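Local structure of VESB protease (Vibrio cholerae, 4LK4) at residues G81-L93 / I104-P116. The protein is a secreted protein of the trypsin-like S1 family and probably acts as a serine endopeptidase, its protease domain joined to an Ig-like domain. The protein carries 1 engineered substitution. Residues are numbered along the deposited sequence; the frame is centred on the assembly and turned at random.
Sequences GERIAAQKIYRHL and IAIVELAQTSSLP
Strands 82-91 and 105-109 run antiparallel, their axes 167° apart, with Tyr90 and Ile106 a hydrogen-bonded pair and Ile89 opposite Val107. A classic beta bulge interrupts the ladder: Glu108 O takes both Gln87 N (2.9 Å) and Lys88 N (3.2 Å), which shifts the register by one and turns Gln87 toward the partner strand. The Glu108 side chain extends from a CG anti to its own N (chi1 -178°), and a carboxylate suits this place because each oxygen meets a donor. Its OE1 lies at the edge of the Tyr90 ring and receives Tyr90 OH (2.7 Å) from above the carboxylate plane; OE2 accepts Gln87 NE2 on its anti side (2.8 Å), as well as Ser249 OG. Lys88 lays CB and CG alongside Glu108, while its ammonium end leads away. The small Ala86 packs its CB against Val107 CG1 at 3.6 Å. At the corner formed by Ala110 and Gln111, the branched Ile84 reaches two ways, CG2 against Gln111 CG (3.6 Å) and CD1 against Leu109 CD1. Farther on, Glu82 OE1 receives a weak bond from Ser113 OG, which also accepts Leu115 N in an ST turn, while water 2 bridges OE1 to Thr112 O. The pair belongs to the six-stranded N-terminal barrel of the trypsin fold, flanked by strands 66-70 and 50-53, and Tyr90 OH also meets Tyr250 N of strand 248-258, where the Ig-like domain adjoins.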
# COMPACT_ATOMS: atom_id res chain seq x y z
N GLY A 81 7.12 5.01 20.06
CA GLY A 81 6.90 4.09 18.94
C GLY A 81 8.04 3.12 18.61
O GLY A 81 9.17 3.32 19.06
N GLU A 82 7.74 2.11 17.79
CA GLU A 82 8.72 1.11 17.38
C GLU A 82 9.18 1.40 15.98
O GLU A 82 8.38 1.43 15.05
CB GLU A 82 8.15 -0.31 17.44
CG GLU A 82 7.69 -0.72 18.83
CD GLU A 82 7.16 -2.16 18.93
OE1 GLU A 82 7.30 -2.97 17.97
OE2 GLU A 82 6.61 -2.49 20.02
N ARG A 83 10.48 1.60 15.82
CA ARG A 83 11.06 1.78 14.50
C ARG A 83 11.45 0.42 13.96
O ARG A 83 12.19 -0.30 14.61
CB ARG A 83 12.31 2.67 14.57
CG ARG A 83 12.87 2.98 13.21
CD ARG A 83 13.68 4.26 13.22
NE ARG A 83 14.28 4.50 11.92
CZ ARG A 83 14.89 5.63 11.57
NH1 ARG A 83 14.97 6.66 12.42
NH2 ARG A 83 15.42 5.72 10.34
N ILE A 84 10.91 0.07 12.79
CA ILE A 84 11.12 -1.25 12.21
C ILE A 84 11.44 -1.15 10.70
O ILE A 84 10.84 -0.37 9.98
CB ILE A 84 9.85 -2.10 12.36
CG1 ILE A 84 9.42 -2.13 13.82
CG2 ILE A 84 10.07 -3.53 11.88
CD1 ILE A 84 8.23 -3.04 14.05
N ALA A 85 12.35 -1.98 10.22
CA ALA A 85 12.68 -1.95 8.79
C ALA A 85 11.58 -2.55 7.91
O ALA A 85 10.90 -3.51 8.28
CB ALA A 85 13.99 -2.68 8.52
N ALA A 86 11.43 -1.97 6.73
CA ALA A 86 10.58 -2.55 5.72
C ALA A 86 11.36 -3.70 5.08
O ALA A 86 12.59 -3.62 4.94
CB ALA A 86 10.23 -1.50 4.69
N GLN A 87 10.68 -4.78 4.73
CA GLN A 87 11.35 -5.80 3.95
C GLN A 87 10.69 -6.04 2.60
O GLN A 87 11.40 -6.34 1.64
CB GLN A 87 11.55 -7.11 4.73
CG GLN A 87 10.39 -8.08 4.71
CD GLN A 87 10.72 -9.38 5.45
OE1 GLN A 87 11.84 -9.57 5.94
NE2 GLN A 87 9.72 -10.27 5.55
N LYS A 88 9.37 -5.88 2.49
CA LYS A 88 8.72 -5.90 1.18
C LYS A 88 7.66 -4.82 1.02
O LYS A 88 7.02 -4.40 1.98
CB LYS A 88 8.11 -7.29 0.91
CG LYS A 88 9.12 -8.43 0.74
CD LYS A 88 9.61 -8.53 -0.70
CE LYS A 88 10.96 -9.27 -0.87
NZ LYS A 88 11.20 -10.40 0.07
N ILE A 89 7.47 -4.40 -0.21
CA ILE A 89 6.42 -3.49 -0.58
C ILE A 89 5.52 -4.14 -1.65
O ILE A 89 6.01 -4.72 -2.61
CB ILE A 89 7.03 -2.15 -1.04
CG1 ILE A 89 7.60 -1.42 0.19
CG2 ILE A 89 5.95 -1.24 -1.65
CD1 ILE A 89 8.34 -0.13 -0.09
N TYR A 90 4.21 -4.09 -1.44
CA TYR A 90 3.24 -4.50 -2.44
C TYR A 90 2.45 -3.28 -2.85
O TYR A 90 1.83 -2.65 -2.02
CB TYR A 90 2.31 -5.61 -1.91
CG TYR A 90 3.11 -6.73 -1.32
CD1 TYR A 90 3.48 -6.72 0.01
CD2 TYR A 90 3.54 -7.76 -2.10
CE1 TYR A 90 4.27 -7.73 0.54
CE2 TYR A 90 4.28 -8.79 -1.57
CZ TYR A 90 4.66 -8.77 -0.26
OH TYR A 90 5.44 -9.82 0.24
N ARG A 91 2.51 -2.91 -4.13
CA ARG A 91 1.67 -1.83 -4.62
C ARG A 91 0.57 -2.38 -5.48
O ARG A 91 0.72 -3.45 -6.06
CB ARG A 91 2.51 -0.89 -5.47
CG ARG A 91 3.68 -0.27 -4.73
CD ARG A 91 4.67 0.26 -5.75
NE ARG A 91 4.59 1.69 -5.85
CZ ARG A 91 4.87 2.42 -6.93
NH1 ARG A 91 5.21 1.86 -8.09
NH2 ARG A 91 4.77 3.75 -6.84
N HIS A 92 -0.53 -1.66 -5.62
CA HIS A 92 -1.58 -2.14 -6.48
C HIS A 92 -1.04 -2.25 -7.89
O HIS A 92 -0.40 -1.33 -8.38
CB HIS A 92 -2.79 -1.24 -6.46
CG HIS A 92 -4.05 -1.95 -6.81
ND1 HIS A 92 -4.39 -2.23 -8.11
CD2 HIS A 92 -5.03 -2.48 -6.04
CE1 HIS A 92 -5.54 -2.88 -8.14
NE2 HIS A 92 -5.95 -3.05 -6.90
N LEU A 93 -1.28 -3.36 -8.56
CA LEU A 93 -0.72 -3.58 -9.88
C LEU A 93 -1.43 -2.75 -10.97
O LEU A 93 -0.90 -2.61 -12.08
CB LEU A 93 -0.70 -5.07 -10.22
CG LEU A 93 0.31 -5.87 -9.38
CD1 LEU A 93 0.26 -7.32 -9.81
CD2 LEU A 93 1.73 -5.34 -9.56
N ILE A 104 -2.59 2.65 -3.56
CA ILE A 104 -2.55 1.94 -2.32
C ILE A 104 -1.39 0.96 -2.33
O ILE A 104 -1.04 0.42 -3.36
CB ILE A 104 -3.88 1.22 -2.09
CG1 ILE A 104 -3.92 0.60 -0.69
CG2 ILE A 104 -4.13 0.18 -3.18
CD1 ILE A 104 -5.29 0.09 -0.31
N ALA A 105 -0.83 0.75 -1.13
CA ALA A 105 0.31 -0.12 -0.95
C ALA A 105 0.36 -0.73 0.43
O ALA A 105 -0.14 -0.16 1.37
CB ALA A 105 1.61 0.66 -1.21
N ILE A 106 1.02 -1.87 0.55
CA ILE A 106 1.27 -2.53 1.83
C ILE A 106 2.78 -2.56 2.05
O ILE A 106 3.53 -2.90 1.15
CB ILE A 106 0.78 -4.00 1.84
CG1 ILE A 106 -0.75 -4.05 1.75
CG2 ILE A 106 1.27 -4.75 3.07
CD1 ILE A 106 -1.44 -3.31 2.87
N VAL A 107 3.21 -2.19 3.26
CA VAL A 107 4.58 -2.39 3.64
C VAL A 107 4.62 -3.59 4.57
O VAL A 107 3.96 -3.59 5.61
CB VAL A 107 5.17 -1.14 4.33
CG1 VAL A 107 6.65 -1.34 4.62
CG2 VAL A 107 4.95 0.09 3.46
N GLU A 108 5.34 -4.63 4.16
CA GLU A 108 5.59 -5.79 4.97
C GLU A 108 6.87 -5.48 5.73
O GLU A 108 7.85 -5.07 5.13
CB GLU A 108 5.79 -6.96 4.05
CG GLU A 108 6.01 -8.29 4.74
CD GLU A 108 6.42 -9.39 3.78
OE1 GLU A 108 5.55 -9.81 2.98
OE2 GLU A 108 7.60 -9.82 3.84
N LEU A 109 6.85 -5.66 7.04
CA LEU A 109 7.93 -5.25 7.92
C LEU A 109 8.86 -6.40 8.23
O LEU A 109 8.43 -7.53 8.23
CB LEU A 109 7.34 -4.78 9.23
CG LEU A 109 6.41 -3.58 9.12
CD1 LEU A 109 6.11 -3.04 10.51
CD2 LEU A 109 7.04 -2.49 8.27
N ALA A 110 10.11 -6.12 8.55
CA ALA A 110 11.08 -7.19 8.88
C ALA A 110 10.78 -7.93 10.19
O ALA A 110 11.37 -8.96 10.47
CB ALA A 110 12.50 -6.64 8.92
N GLN A 111 9.87 -7.41 10.99
CA GLN A 111 9.40 -8.16 12.14
C GLN A 111 8.02 -7.66 12.52
O GLN A 111 7.62 -6.59 12.10
CB GLN A 111 10.38 -8.03 13.31
CG GLN A 111 10.99 -6.64 13.41
CD GLN A 111 11.96 -6.46 14.56
OE1 GLN A 111 11.84 -7.09 15.62
NE2 GLN A 111 12.92 -5.55 14.36
N THR A 112 7.30 -8.46 13.29
CA THR A 112 5.96 -8.14 13.70
C THR A 112 6.02 -7.11 14.81
O THR A 112 7.01 -7.01 15.51
CB THR A 112 5.24 -9.40 14.23
OG1 THR A 112 5.94 -9.92 15.37
CG2 THR A 112 5.15 -10.49 13.15
N SER A 113 4.97 -6.32 14.95
CA SER A 113 4.78 -5.52 16.15
C SER A 113 3.56 -6.03 16.86
O SER A 113 2.65 -6.60 16.22
CB SER A 113 4.57 -4.05 15.81
OG SER A 113 4.47 -3.25 17.00
N SER A 114 3.51 -5.80 18.17
CA SER A 114 2.33 -6.14 18.94
C SER A 114 1.58 -4.87 19.39
O SER A 114 0.62 -4.96 20.12
CB SER A 114 2.69 -7.05 20.11
OG SER A 114 3.45 -6.36 21.09
N LEU A 115 2.01 -3.70 18.91
CA LEU A 115 1.28 -2.45 19.18
C LEU A 115 -0.13 -2.51 18.59
O LEU A 115 -0.38 -3.32 17.72
CB LEU A 115 2.03 -1.25 18.60
CG LEU A 115 3.37 -0.95 19.28
CD1 LEU A 115 4.01 0.25 18.61
CD2 LEU A 115 3.19 -0.66 20.77
N PRO A 116 -1.05 -1.66 19.08
CA PRO A 116 -2.42 -1.80 18.60
C PRO A 116 -2.55 -1.50 17.12
O PRO A 116 -1.82 -0.66 16.58
CB PRO A 116 -3.20 -0.77 19.41
CG PRO A 116 -2.33 -0.45 20.58
CD PRO A 116 -0.93 -0.61 20.09
O HOH W 1 5.67 -4.96 19.73
O HOH W 2 8.51 -5.31 17.35
O HOH W 3 13.76 -4.10 12.00